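16S rRNA (adenine(1408)-N(1))-methyltransferase (Catenulispora acidiphila, PDB 4X1O) probably transfers a methyl group from S-adenosyl-L-methionine to N1 of an adenine in 16S ribosomal RNA, a modification linked to aminoglycoside resistance. Local coordinates at residues K42-A47 and E71-G76; L51-T56 and E123-M128; T56-T61 and S217-R222; E86-A91 and L103-S108; T211-I216 and A228-L233. All blocks are in the same frame, centred on the assembly; numbering follows the deposited sequence.

All five contacts belong to one class I methyltransferase fold, built on a seven-stranded mixed sheet. Contact 2 lies at its middle, where strands 49-54 and 123-127 pair. Contact 1 lays helix 37-46 on strand 72-78, contact 4 lays helix 85-91 on edge strand 103-107, and contact 5 pairs the last two strands at the other end; the centres of contacts 1 and 5 are about 27 Å apart. Contact 3 ties the loop after strand 49-54 to the loop between those last strands and shares Thr56 with contact 2. Along the chain, contact 4 is nested inside contacts 2 and 3. Contacts 2, 3 and 5 thus converge on the cosubstrate site.

Contact 1: residues K42-A47 and E71-G76; sequences KAQASA and EWLVVG
Leu73, pointing out of strand 72-78, is wedged against the last turn of helix 37-46 and the residue that follows it. Its CG stands anti to the backbone N (chi1 -174°), which carries the two methyl groups toward the helix. Leu73 CD2 drops between Ala43 and Gln44: it is 4.0 Å from Ala43 CB and 3.9 Å from the backbone N of Gln44. The stem of Gln44 slants across this branch, with its CG 4.0 Å from Leu73 CD2. Nearer the backbone, Ala47 CB comes to 3.8 Å from Leu73 CB, so the two ends of the leucine side chain are both covered. Backbone joins in as well, Ala47 CA lying 3.6 Å from Glu71 O. That is the tight part.

On the outer side the fit slackens. The Glu71 side chain bends away and leaves its carboxylate far from the helix segment. The hydroxyl of Ser46 is bonded within its own helix, Ser46 OG to Ala43 O at 2.8 Å.

In the fold, the contact seats a helix on one face of the central sheet of a class I methyltransferase. The neighbouring Val74 goes to the other face, where helix 60-68 receives it. The side chains meet through methyl and methylene groups, and the backbone atoms that approach make no hydrogen bond between the two segments, so burial of Leu73 and closeness of fit, not directional bonding, hold the helix end here.

Contact 2: residues L51-T56 and E123-M128; sequences LVDVGT and EVMVLM
Strands 51-54 and 123-127 run parallel, Leu51 beside Glu123 and Asp53 beside Met125, at the centre of a class I methyltransferase sheet. Val52 uses both its backbone groups here: its N gives a nearly straight bond to Glu123 O (3.0 Å), and its O accepts from Met125 N (2.8 Å). Next along, Val54 N donates to Met125 O at 2.9 Å. Beyond that, water takes over. Water 1 bridges Val54 O and Leu127 O. Water 2 accepts from Leu127 N at 2.9 Å, which satisfies that donor without a protein partner in strand 51-54. It can donate to Gly55 O and to Met125 O, which then receives both Val54 N and the water, although water 2 has more acceptors around it than protons.

Gly55 (phi 76°) leads into the glycine-containing cosubstrate loop, and Thr56 N bonds Asp78, which binds S-adenosyl-L-methionine. At the far end, Glu123 OE1 forms a salt bridge with Arg49.

Asp53 and Met125 run alongside each other off the same face: Asp53 CG lies beside its backbone N (chi1 -64°), which puts Asp53 OD1 3.4 Å from Met125 CB. On that same face, Leu51 CD1 rests 3.6 Å from Met125 CG.

Contact 3: residues T56-T61 and S217-R222; sequences TGDART and SSSWAR
Arg60 lays its fully extended side chain over one face of the Trp220 indole, with guanidinium and ring planes only 13° apart. The touching is done along the chain. Arg60 CD sits 3.6 Å from the centroid of the six-membered ring of Trp220, a CH-pi contact over the face, and Arg60 NE is 3.3 Å from Trp220 CZ3. The edge of the guanidinium is used as well: NH1 donates to Ser219 O at 2.7 Å, in the guanidinium plane but from above the carbonyl plane. Both grips fix the rotation of the group.

Asp58 works from the other end of the indole. Its CG takes the crowded position between backbone N and carbonyl carbon (chi1 62°), which brings OD2 to two donors on opposite faces of the carboxylate: Trp220 N at 2.9 Å and Ser219 OG at 3.0 Å. OD1 turns back to accept from Arg60 N at 3.0 Å, an Asx turn at the helix start. Trp220 NE1 bonds Thr87.

Deeper in, Ser218 N donates to Thr61 OG1 (2.8 Å), while Ser218 OG is bonded to Asp214 O. Water 3 joins Thr56 O, Thr61 N and Ser218 O. Thr61, Ser217 and Ser218 all bind the cosubstrate or its product, so this clasp holds the loop between the last two strands against the glycine-containing loop of a class I methyltransferase cosubstrate pocket.

Contact 4: residues E86-A91 and L103-S108; sequences ETAVRA and LVLVSS
Thr87, Ala88 and Ala91 meet Leu103 and Leu105 through methyl groups, with no ring, amide or guanidinium on the shared surface. The flat group at its border is the Trp220 indole, whose face away from Arg60 is covered by CD and NE of Arg90 in a cation-pi contact; the guanidinium end is less certainly placed. The setting is a beta-alpha-beta crossover: helix 85-91 links strand 72-78 to its parallel neighbour 103-107 and packs back on the latter. Helix and strand segments run at 149° to each other, their axes 9.8 Å apart at the closest.

Thr87 divides its functions. Its chi1 of -70° sets OG1 beside the backbone N and leaves CG2 anti to it, facing the strand, 3.7 Å from Leu103 CD2 and 4.0 Å from Leu105 CD1; the threonine crosses both leucines at about a right angle. Its OG1 is bonded to Asp58 O, which ties this buried hydroxyl to the cosubstrate loop. One turn further on, Ala91 CB lies 4.0 Å from Leu103 CD2, which thus touches both Thr87 CG2 and Ala91 CB. Tyr63 and Ala66 of helix 60-68 also cover Leu103, and Leu27 flanks Leu105. Leu105 CD1 settles against Ala88 CB at 3.8 Å.

Contact 5: residues T211-I216 and A228-L233; sequences TDLDTI and ATETVL
Ile216 and Val232 meet end on, Ile216 CD1 stopping 3.6 Å from Val232 CG2. Ile216 CG1 lies between the backbone N and the carbonyl carbon (chi1 61°), and the chain then extends, carrying CD1 to the valine. Thr211 crosses the valine at about a right angle and puts its CB 3.7 Å from the same methyl, Val232 CG2. One branch of Val232 is therefore shared by Thr211 of the strand and Ile216, beyond the turn. The hydroxyl of Thr211 is bonded to Val208 O instead.

Leu213 lies obliquely across the extended Glu230. Its CD2 comes 3.7 Å from Glu230 CB, its CD1 3.8 Å from Ala228 CB, so the two branches straddle the backbone of Thr229. Leu213 covers the stem of Glu230, while Glu230 OE2 bonds Ser165 OG.

The backbone pairing sets the register in which these side chains meet. Thr211 and Glu230 form an antiparallel hydrogen-bonded pair, each N donating to the other's O at 2.9 Å, and Leu213 N adds a nearly straight bond to Ala228 O (3.0 Å). There strand 200-212 ends: Asp212 O accepts from both Thr215 N and Thr215 OG1, the latter at 2.6 Å, and the chain coils away through 213-215. The coil delivers Ser217 and Ser218 to the cosubstrate site, from the antiparallel hairpin of the sixth and seventh strands that closes a class I methyltransferase sheet.

Contact 1: residues K42-A47 and E71-G76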
# COMPACT_ATOMS: atom_id res chain seq x y z
N LYS A 42 -18.36 4.68 -11.41
CA LYS A 42 -18.27 4.03 -12.72
C LYS A 42 -16.96 3.28 -12.89
O LYS A 42 -16.94 2.17 -13.43
CB LYS A 42 -18.45 5.05 -13.85
CG LYS A 42 -19.85 5.62 -13.98
CD LYS A 42 -19.97 6.56 -15.17
CE LYS A 42 -21.42 7.00 -15.39
NZ LYS A 42 -21.61 7.78 -16.64
N ALA A 43 -15.86 3.87 -12.43
CA ALA A 43 -14.57 3.21 -12.52
C ALA A 43 -14.56 1.91 -11.72
O ALA A 43 -14.10 0.89 -12.21
CB ALA A 43 -13.46 4.14 -12.04
N GLN A 44 -15.08 1.95 -10.49
CA GLN A 44 -15.12 0.73 -9.68
C GLN A 44 -15.94 -0.36 -10.36
O GLN A 44 -15.55 -1.53 -10.36
CB GLN A 44 -15.72 1.00 -8.30
CG GLN A 44 -14.89 1.88 -7.40
CD GLN A 44 -15.63 2.18 -6.12
OE1 GLN A 44 -15.99 3.33 -5.84
NE2 GLN A 44 -15.90 1.14 -5.34
N ALA A 45 -17.09 0.03 -10.91
CA ALA A 45 -18.01 -0.92 -11.50
C ALA A 45 -17.39 -1.59 -12.73
O ALA A 45 -17.67 -2.75 -13.01
CB ALA A 45 -19.32 -0.24 -11.88
N SER A 46 -16.54 -0.85 -13.42
CA SER A 46 -15.92 -1.32 -14.66
C SER A 46 -14.69 -2.18 -14.45
O SER A 46 -14.23 -2.83 -15.40
CB SER A 46 -15.54 -0.12 -15.54
OG SER A 46 -14.43 0.56 -14.97
N ALA A 47 -14.17 -2.21 -13.22
CA ALA A 47 -12.91 -2.88 -12.94
C ALA A 47 -13.08 -4.37 -12.67
O ALA A 47 -14.06 -4.79 -12.06
CB ALA A 47 -12.22 -2.23 -11.74
N GLU A 71 -7.09 -3.76 -16.57
CA GLU A 71 -8.42 -4.11 -16.06
C GLU A 71 -8.53 -3.89 -14.54
O GLU A 71 -9.63 -3.97 -13.98
CB GLU A 71 -8.73 -5.56 -16.42
CG GLU A 71 -7.98 -6.59 -15.59
CD GLU A 71 -6.56 -6.90 -16.07
OE1 GLU A 71 -5.98 -6.12 -16.85
OE2 GLU A 71 -6.02 -7.95 -15.66
N TRP A 72 -7.41 -3.63 -13.88
CA TRP A 72 -7.44 -3.31 -12.44
C TRP A 72 -7.60 -1.82 -12.22
O TRP A 72 -6.98 -1.02 -12.91
CB TRP A 72 -6.16 -3.74 -11.71
CG TRP A 72 -5.90 -5.21 -11.64
CD1 TRP A 72 -6.68 -6.21 -12.13
CD2 TRP A 72 -4.76 -5.83 -11.04
NE1 TRP A 72 -6.08 -7.43 -11.88
CE2 TRP A 72 -4.90 -7.22 -11.21
CE3 TRP A 72 -3.63 -5.34 -10.37
CZ2 TRP A 72 -3.96 -8.13 -10.73
CZ3 TRP A 72 -2.69 -6.25 -9.90
CH2 TRP A 72 -2.86 -7.63 -10.09
N LEU A 73 -8.42 -1.45 -11.24
CA LEU A 73 -8.42 -0.08 -10.77
C LEU A 73 -7.39 -0.01 -9.64
O LEU A 73 -7.54 -0.68 -8.62
CB LEU A 73 -9.81 0.33 -10.28
CG LEU A 73 -9.97 1.81 -9.90
CD1 LEU A 73 -9.72 2.71 -11.09
CD2 LEU A 73 -11.37 2.03 -9.34
N VAL A 74 -6.32 0.75 -9.85
CA VAL A 74 -5.21 0.78 -8.91
C VAL A 74 -5.29 2.10 -8.17
O VAL A 74 -5.16 3.15 -8.77
CB VAL A 74 -3.85 0.64 -9.62
CG1 VAL A 74 -2.70 0.77 -8.62
CG2 VAL A 74 -3.79 -0.69 -10.37
N VAL A 75 -5.52 2.03 -6.87
CA VAL A 75 -5.73 3.24 -6.08
C VAL A 75 -4.58 3.41 -5.12
O VAL A 75 -4.42 2.60 -4.22
CB VAL A 75 -7.04 3.16 -5.27
CG1 VAL A 75 -7.31 4.46 -4.55
CG2 VAL A 75 -8.18 2.79 -6.21
N GLY A 76 -3.78 4.46 -5.30
CA GLY A 76 -2.67 4.70 -4.40
C GLY A 76 -3.08 5.73 -3.37
O GLY A 76 -3.59 6.79 -3.72

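Contact 2: residues L51-T56 and E123-M128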
# COMPACT_ATOMS: atom_id res chain seq x y z
N LEU A 51 -7.47 -2.56 -6.56
CA LEU A 51 -6.30 -2.72 -5.71
C LEU A 51 -6.01 -1.42 -5.01
O LEU A 51 -5.93 -0.37 -5.66
CB LEU A 51 -5.09 -3.14 -6.55
CG LEU A 51 -3.72 -3.19 -5.88
CD1 LEU A 51 -3.69 -4.28 -4.83
CD2 LEU A 51 -2.65 -3.42 -6.93
N VAL A 52 -5.89 -1.47 -3.70
CA VAL A 52 -5.53 -0.26 -2.98
C VAL A 52 -4.12 -0.44 -2.42
O VAL A 52 -3.87 -1.36 -1.64
CB VAL A 52 -6.53 0.08 -1.87
CG1 VAL A 52 -6.02 1.27 -1.04
CG2 VAL A 52 -7.89 0.43 -2.49
N ASP A 53 -3.21 0.42 -2.89
CA ASP A 53 -1.85 0.51 -2.37
C ASP A 53 -1.79 1.58 -1.33
O ASP A 53 -1.92 2.76 -1.64
CB ASP A 53 -0.85 0.83 -3.47
CG ASP A 53 -0.74 -0.24 -4.51
OD1 ASP A 53 -0.82 -1.44 -4.16
OD2 ASP A 53 -0.58 0.13 -5.68
N VAL A 54 -1.57 1.20 -0.08
CA VAL A 54 -1.52 2.18 0.99
C VAL A 54 -0.06 2.51 1.24
O VAL A 54 0.73 1.62 1.52
CB VAL A 54 -2.20 1.67 2.27
CG1 VAL A 54 -2.15 2.75 3.35
CG2 VAL A 54 -3.65 1.26 1.97
N GLY A 55 0.30 3.79 1.15
CA GLY A 55 1.70 4.16 1.12
C GLY A 55 2.23 3.84 -0.27
O GLY A 55 2.20 2.70 -0.71
N THR A 56 2.70 4.86 -0.97
CA THR A 56 3.02 4.68 -2.38
C THR A 56 4.47 5.05 -2.72
O THR A 56 4.97 4.68 -3.78
CB THR A 56 2.10 5.54 -3.26
OG1 THR A 56 2.19 6.90 -2.84
CG2 THR A 56 0.66 5.07 -3.11
N GLU A 123 -8.19 -6.06 -2.84
CA GLU A 123 -6.87 -6.42 -2.34
C GLU A 123 -6.21 -5.18 -1.81
O GLU A 123 -6.34 -4.11 -2.41
CB GLU A 123 -6.02 -7.03 -3.46
CG GLU A 123 -4.63 -7.45 -3.05
CD GLU A 123 -3.94 -8.21 -4.18
OE1 GLU A 123 -4.44 -8.17 -5.32
OE2 GLU A 123 -2.90 -8.84 -3.92
N VAL A 124 -5.53 -5.30 -0.68
CA VAL A 124 -4.85 -4.15 -0.08
C VAL A 124 -3.38 -4.47 0.01
O VAL A 124 -3.01 -5.54 0.49
CB VAL A 124 -5.41 -3.82 1.31
CG1 VAL A 124 -4.64 -2.67 1.95
CG2 VAL A 124 -6.92 -3.54 1.21
N MET A 125 -2.54 -3.58 -0.47
CA MET A 125 -1.10 -3.83 -0.42
C MET A 125 -0.41 -2.74 0.34
O MET A 125 -0.63 -1.55 0.08
CB MET A 125 -0.51 -3.92 -1.84
CG MET A 125 -0.96 -5.16 -2.62
SD MET A 125 0.00 -5.22 -4.17
CE MET A 125 1.17 -6.52 -3.78
N VAL A 126 0.43 -3.14 1.30
CA VAL A 126 1.26 -2.18 2.03
C VAL A 126 2.71 -2.49 1.71
O VAL A 126 3.29 -3.40 2.28
CB VAL A 126 0.99 -2.25 3.55
CG1 VAL A 126 1.89 -1.28 4.31
CG2 VAL A 126 -0.48 -1.98 3.84
N LEU A 127 3.29 -1.76 0.76
CA LEU A 127 4.60 -2.13 0.27
C LEU A 127 5.66 -1.13 0.74
O LEU A 127 5.53 0.08 0.50
CB LEU A 127 4.59 -2.23 -1.26
CG LEU A 127 3.48 -3.09 -1.88
CD1 LEU A 127 3.57 -3.05 -3.41
CD2 LEU A 127 3.51 -4.53 -1.36
N MET A 128 6.69 -1.61 1.41
CA MET A 128 7.75 -0.72 1.91
C MET A 128 7.21 0.52 2.66
O MET A 128 7.51 1.66 2.29
CB MET A 128 8.63 -0.25 0.75
CG MET A 128 9.39 -1.37 0.05
SD MET A 128 10.73 -2.01 1.07
CE MET A 128 11.75 -0.54 1.22
O HOH W 1 3.53 1.42 2.06
O HOH W 2 1.67 0.04 -0.81

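Contact 3: residues T56-T61 and S217-R222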
# COMPACT_ATOMS: atom_id res chain seq x y z
N THR A 56 2.70 4.86 -0.97
CA THR A 56 3.02 4.68 -2.38
C THR A 56 4.47 5.05 -2.72
O THR A 56 4.97 4.68 -3.78
CB THR A 56 2.10 5.54 -3.26
OG1 THR A 56 2.19 6.90 -2.84
CG2 THR A 56 0.66 5.07 -3.11
N GLY A 57 5.14 5.75 -1.81
CA GLY A 57 6.42 6.35 -2.15
C GLY A 57 6.15 7.35 -3.26
O GLY A 57 5.25 8.17 -3.13
N ASP A 58 6.91 7.28 -4.35
CA ASP A 58 6.63 8.19 -5.46
C ASP A 58 5.57 7.60 -6.38
O ASP A 58 5.25 8.18 -7.43
CB ASP A 58 7.91 8.54 -6.25
CG ASP A 58 8.58 7.33 -6.91
OD1 ASP A 58 7.98 6.24 -7.00
OD2 ASP A 58 9.73 7.50 -7.37
N ALA A 59 5.02 6.46 -5.96
CA ALA A 59 3.92 5.77 -6.62
C ALA A 59 4.26 5.20 -7.99
O ALA A 59 3.36 4.84 -8.74
CB ALA A 59 2.70 6.69 -6.73
N ARG A 60 5.55 5.06 -8.30
CA ARG A 60 5.94 4.36 -9.52
C ARG A 60 5.50 2.89 -9.45
O ARG A 60 5.18 2.29 -10.46
CB ARG A 60 7.46 4.45 -9.76
CG ARG A 60 7.86 3.87 -11.12
CD ARG A 60 9.35 3.95 -11.41
NE ARG A 60 9.63 3.50 -12.77
CZ ARG A 60 10.84 3.47 -13.34
NH1 ARG A 60 11.92 3.85 -12.67
NH2 ARG A 60 10.96 3.06 -14.60
N THR A 61 5.48 2.31 -8.25
CA THR A 61 5.08 0.91 -8.15
C THR A 61 3.61 0.73 -8.52
O THR A 61 3.25 -0.19 -9.26
CB THR A 61 5.36 0.37 -6.73
OG1 THR A 61 6.74 0.57 -6.43
CG2 THR A 61 5.04 -1.12 -6.65
N SER A 217 9.21 -1.60 -4.40
CA SER A 217 9.67 -0.23 -4.21
C SER A 217 10.35 0.31 -5.46
O SER A 217 11.55 0.59 -5.45
CB SER A 217 10.62 -0.12 -3.02
OG SER A 217 10.91 1.23 -2.71
N SER A 218 9.58 0.44 -6.53
CA SER A 218 10.07 1.14 -7.72
C SER A 218 10.19 2.63 -7.45
O SER A 218 9.44 3.19 -6.64
CB SER A 218 9.13 0.90 -8.92
OG SER A 218 9.07 -0.47 -9.26
N SER A 219 11.12 3.28 -8.12
CA SER A 219 11.30 4.71 -7.99
C SER A 219 11.74 5.30 -9.31
O SER A 219 12.43 4.64 -10.09
CB SER A 219 12.32 5.04 -6.90
OG SER A 219 12.53 6.43 -6.82
N TRP A 220 11.36 6.54 -9.56
CA TRP A 220 11.77 7.26 -10.76
C TRP A 220 13.24 7.64 -10.67
O TRP A 220 13.87 7.98 -11.66
CB TRP A 220 10.90 8.51 -10.98
CG TRP A 220 9.46 8.20 -11.26
CD1 TRP A 220 8.38 8.54 -10.49
CD2 TRP A 220 8.94 7.47 -12.38
NE1 TRP A 220 7.22 8.08 -11.07
CE2 TRP A 220 7.53 7.41 -12.22
CE3 TRP A 220 9.52 6.85 -13.49
CZ2 TRP A 220 6.70 6.76 -13.14
CZ3 TRP A 220 8.69 6.21 -14.40
CH2 TRP A 220 7.30 6.17 -14.22
N ALA A 221 13.79 7.56 -9.46
CA ALA A 221 15.19 7.86 -9.23
C ALA A 221 16.08 6.68 -9.60
O ALA A 221 17.25 6.85 -9.95
CB ALA A 221 15.42 8.25 -7.78
N ARG A 222 15.52 5.47 -9.53
CA ARG A 222 16.29 4.27 -9.82
C ARG A 222 15.83 3.58 -11.09
O ARG A 222 14.65 3.27 -11.26
CB ARG A 222 16.22 3.28 -8.65
CG ARG A 222 17.09 2.05 -8.83
CD ARG A 222 17.14 1.17 -7.59
NE ARG A 222 15.93 0.37 -7.43
CZ ARG A 222 14.94 0.66 -6.59
NH1 ARG A 222 15.02 1.73 -5.81
NH2 ARG A 222 13.88 -0.12 -6.52
O HOH W 3 6.80 3.37 -5.79

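Contact 4: residues E86-A91 and L103-S108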
# COMPACT_ATOMS: atom_id res chain seq x y z
N GLU A 86 5.18 13.32 -10.21
CA GLU A 86 5.78 12.80 -11.44
C GLU A 86 4.99 11.61 -11.99
O GLU A 86 4.78 11.50 -13.19
CB GLU A 86 7.23 12.39 -11.19
CG GLU A 86 7.90 11.76 -12.40
CD GLU A 86 9.41 11.65 -12.22
OE1 GLU A 86 9.94 12.20 -11.25
OE2 GLU A 86 10.05 10.99 -13.07
N THR A 87 4.57 10.72 -11.10
CA THR A 87 3.75 9.60 -11.51
C THR A 87 2.43 10.10 -12.07
O THR A 87 1.96 9.62 -13.09
CB THR A 87 3.48 8.63 -10.33
OG1 THR A 87 4.69 7.96 -9.99
CG2 THR A 87 2.43 7.59 -10.72
N ALA A 88 1.83 11.07 -11.39
CA ALA A 88 0.54 11.59 -11.81
C ALA A 88 0.63 12.26 -13.18
O ALA A 88 -0.28 12.11 -14.00
CB ALA A 88 -0.01 12.56 -10.78
N VAL A 89 1.71 12.99 -13.41
CA VAL A 89 1.92 13.66 -14.71
C VAL A 89 2.03 12.62 -15.83
O VAL A 89 1.41 12.76 -16.89
CB VAL A 89 3.17 14.56 -14.69
CG1 VAL A 89 3.55 15.00 -16.10
CG2 VAL A 89 2.95 15.79 -13.81
N ARG A 90 2.80 11.57 -15.57
CA ARG A 90 2.97 10.49 -16.54
C ARG A 90 1.67 9.75 -16.79
O ARG A 90 1.35 9.40 -17.93
CB ARG A 90 4.06 9.52 -16.06
CG ARG A 90 5.46 10.14 -16.11
CD ARG A 90 6.52 9.14 -15.68
NE ARG A 90 7.74 9.20 -16.48
CZ ARG A 90 8.92 9.60 -16.02
NH1 ARG A 90 9.04 9.98 -14.76
NH2 ARG A 90 9.97 9.61 -16.82
N ALA A 91 0.89 9.53 -15.73
CA ALA A 91 -0.33 8.75 -15.84
C ALA A 91 -1.44 9.49 -16.59
O ALA A 91 -2.35 8.85 -17.13
CB ALA A 91 -0.80 8.32 -14.43
N LEU A 103 -5.21 4.36 -12.94
CA LEU A 103 -4.52 4.73 -11.72
C LEU A 103 -5.18 5.94 -11.07
O LEU A 103 -5.39 6.99 -11.71
CB LEU A 103 -3.03 4.99 -12.01
CG LEU A 103 -2.17 5.42 -10.83
CD1 LEU A 103 -2.03 4.20 -9.88
CD2 LEU A 103 -0.81 5.89 -11.29
N VAL A 104 -5.53 5.80 -9.81
CA VAL A 104 -6.11 6.87 -9.03
C VAL A 104 -5.22 7.15 -7.83
O VAL A 104 -5.00 6.27 -6.99
CB VAL A 104 -7.54 6.53 -8.55
CG1 VAL A 104 -8.13 7.71 -7.80
CG2 VAL A 104 -8.43 6.16 -9.74
N LEU A 105 -4.69 8.37 -7.75
CA LEU A 105 -3.80 8.72 -6.66
C LEU A 105 -4.54 9.62 -5.68
O LEU A 105 -4.92 10.74 -6.01
CB LEU A 105 -2.54 9.41 -7.19
CG LEU A 105 -1.76 8.51 -8.16
CD1 LEU A 105 -0.63 9.29 -8.86
CD2 LEU A 105 -1.21 7.27 -7.45
N VAL A 106 -4.74 9.09 -4.47
CA VAL A 106 -5.55 9.73 -3.43
C VAL A 106 -4.68 10.33 -2.34
O VAL A 106 -3.81 9.65 -1.80
CB VAL A 106 -6.52 8.71 -2.76
CG1 VAL A 106 -7.29 9.36 -1.60
CG2 VAL A 106 -7.47 8.10 -3.79
N SER A 107 -4.92 11.60 -2.01
CA SER A 107 -4.21 12.22 -0.90
C SER A 107 -5.00 12.01 0.37
O SER A 107 -6.00 12.69 0.62
CB SER A 107 -4.00 13.71 -1.15
OG SER A 107 -3.27 14.30 -0.08
N SER A 108 -4.57 11.05 1.18
CA SER A 108 -5.19 10.80 2.47
C SER A 108 -4.29 9.93 3.32
O SER A 108 -3.53 9.10 2.80
CB SER A 108 -6.55 10.12 2.30
OG SER A 108 -7.06 9.74 3.57

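Contact 5: residues T211-I216 and A228-L233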
# COMPACT_ATOMS: atom_id res chain seq x y z
N THR A 211 14.57 -10.67 -2.34
CA THR A 211 13.40 -10.15 -3.05
C THR A 211 13.86 -9.00 -3.94
O THR A 211 14.58 -8.12 -3.48
CB THR A 211 12.32 -9.65 -2.08
OG1 THR A 211 11.78 -10.75 -1.34
CG2 THR A 211 11.17 -8.96 -2.85
N ASP A 212 13.47 -9.02 -5.21
CA ASP A 212 13.78 -7.93 -6.13
C ASP A 212 13.07 -6.66 -5.67
O ASP A 212 11.84 -6.64 -5.57
CB ASP A 212 13.37 -8.30 -7.56
CG ASP A 212 13.58 -7.17 -8.55
OD1 ASP A 212 14.41 -6.27 -8.29
OD2 ASP A 212 12.90 -7.18 -9.60
N LEU A 213 13.84 -5.61 -5.38
CA LEU A 213 13.29 -4.37 -4.83
C LEU A 213 12.27 -3.72 -5.76
O LEU A 213 11.32 -3.09 -5.29
CB LEU A 213 14.42 -3.39 -4.52
CG LEU A 213 15.11 -3.67 -3.18
CD1 LEU A 213 16.21 -2.66 -2.90
CD2 LEU A 213 14.08 -3.66 -2.05
N ASP A 214 12.46 -3.87 -7.06
CA ASP A 214 11.54 -3.29 -8.05
C ASP A 214 10.11 -3.77 -7.85
O ASP A 214 9.16 -3.10 -8.26
CB ASP A 214 12.00 -3.63 -9.47
CG ASP A 214 13.24 -2.85 -9.90
OD1 ASP A 214 13.57 -1.82 -9.26
OD2 ASP A 214 13.89 -3.26 -10.88
N THR A 215 9.94 -4.93 -7.22
CA THR A 215 8.59 -5.49 -7.08
C THR A 215 7.78 -4.78 -5.99
O THR A 215 6.56 -4.81 -6.00
CB THR A 215 8.63 -7.00 -6.78
OG1 THR A 215 9.28 -7.24 -5.52
CG2 THR A 215 9.37 -7.74 -7.88
N ILE A 216 8.46 -4.14 -5.05
CA ILE A 216 7.75 -3.50 -3.95
C ILE A 216 8.15 -2.04 -3.73
O ILE A 216 7.52 -1.33 -2.97
CB ILE A 216 7.97 -4.25 -2.63
CG1 ILE A 216 9.46 -4.27 -2.27
CG2 ILE A 216 7.43 -5.67 -2.73
CD1 ILE A 216 9.74 -4.87 -0.92
N ALA A 228 19.00 -4.80 -7.59
CA ALA A 228 18.92 -4.55 -6.15
C ALA A 228 17.93 -5.49 -5.48
O ALA A 228 16.79 -5.64 -5.92
CB ALA A 228 18.53 -3.10 -5.88
N THR A 229 18.36 -6.14 -4.41
CA THR A 229 17.47 -7.02 -3.67
C THR A 229 17.52 -6.71 -2.19
O THR A 229 18.46 -6.06 -1.72
CB THR A 229 17.80 -8.52 -3.87
OG1 THR A 229 19.03 -8.83 -3.21
CG2 THR A 229 17.89 -8.89 -5.33
N GLU A 230 16.54 -7.23 -1.47
CA GLU A 230 16.51 -7.10 -0.03
C GLU A 230 15.73 -8.25 0.57
O GLU A 230 14.90 -8.87 -0.10
CB GLU A 230 15.88 -5.77 0.39
CG GLU A 230 16.00 -5.47 1.87
CD GLU A 230 15.48 -4.10 2.24
OE1 GLU A 230 15.26 -3.28 1.33
OE2 GLU A 230 15.31 -3.85 3.44
N THR A 231 16.02 -8.57 1.82
CA THR A 231 15.18 -9.51 2.54
C THR A 231 13.92 -8.79 2.97
O THR A 231 13.98 -7.72 3.58
CB THR A 231 15.89 -10.07 3.77
OG1 THR A 231 17.08 -10.75 3.35
CG2 THR A 231 14.98 -11.05 4.48
N VAL A 232 12.78 -9.38 2.66
CA VAL A 232 11.50 -8.78 2.97
C VAL A 232 10.74 -9.62 3.96
O VAL A 232 10.65 -10.83 3.80
CB VAL A 232 10.67 -8.58 1.69
CG1 VAL A 232 9.22 -8.19 2.00
CG2 VAL A 232 11.34 -7.54 0.81
N LEU A 233 10.19 -8.98 4.99
CA LEU A 233 9.22 -9.63 5.86
C LEU A 233 7.87 -9.50 5.20
O LEU A 233 7.40 -8.40 4.94
CB LEU A 233 9.21 -9.01 7.26
CG LEU A 233 8.17 -9.54 8.24
CD1 LEU A 233 8.41 -10.99 8.57
CD2 LEU A 233 8.16 -8.68 9.50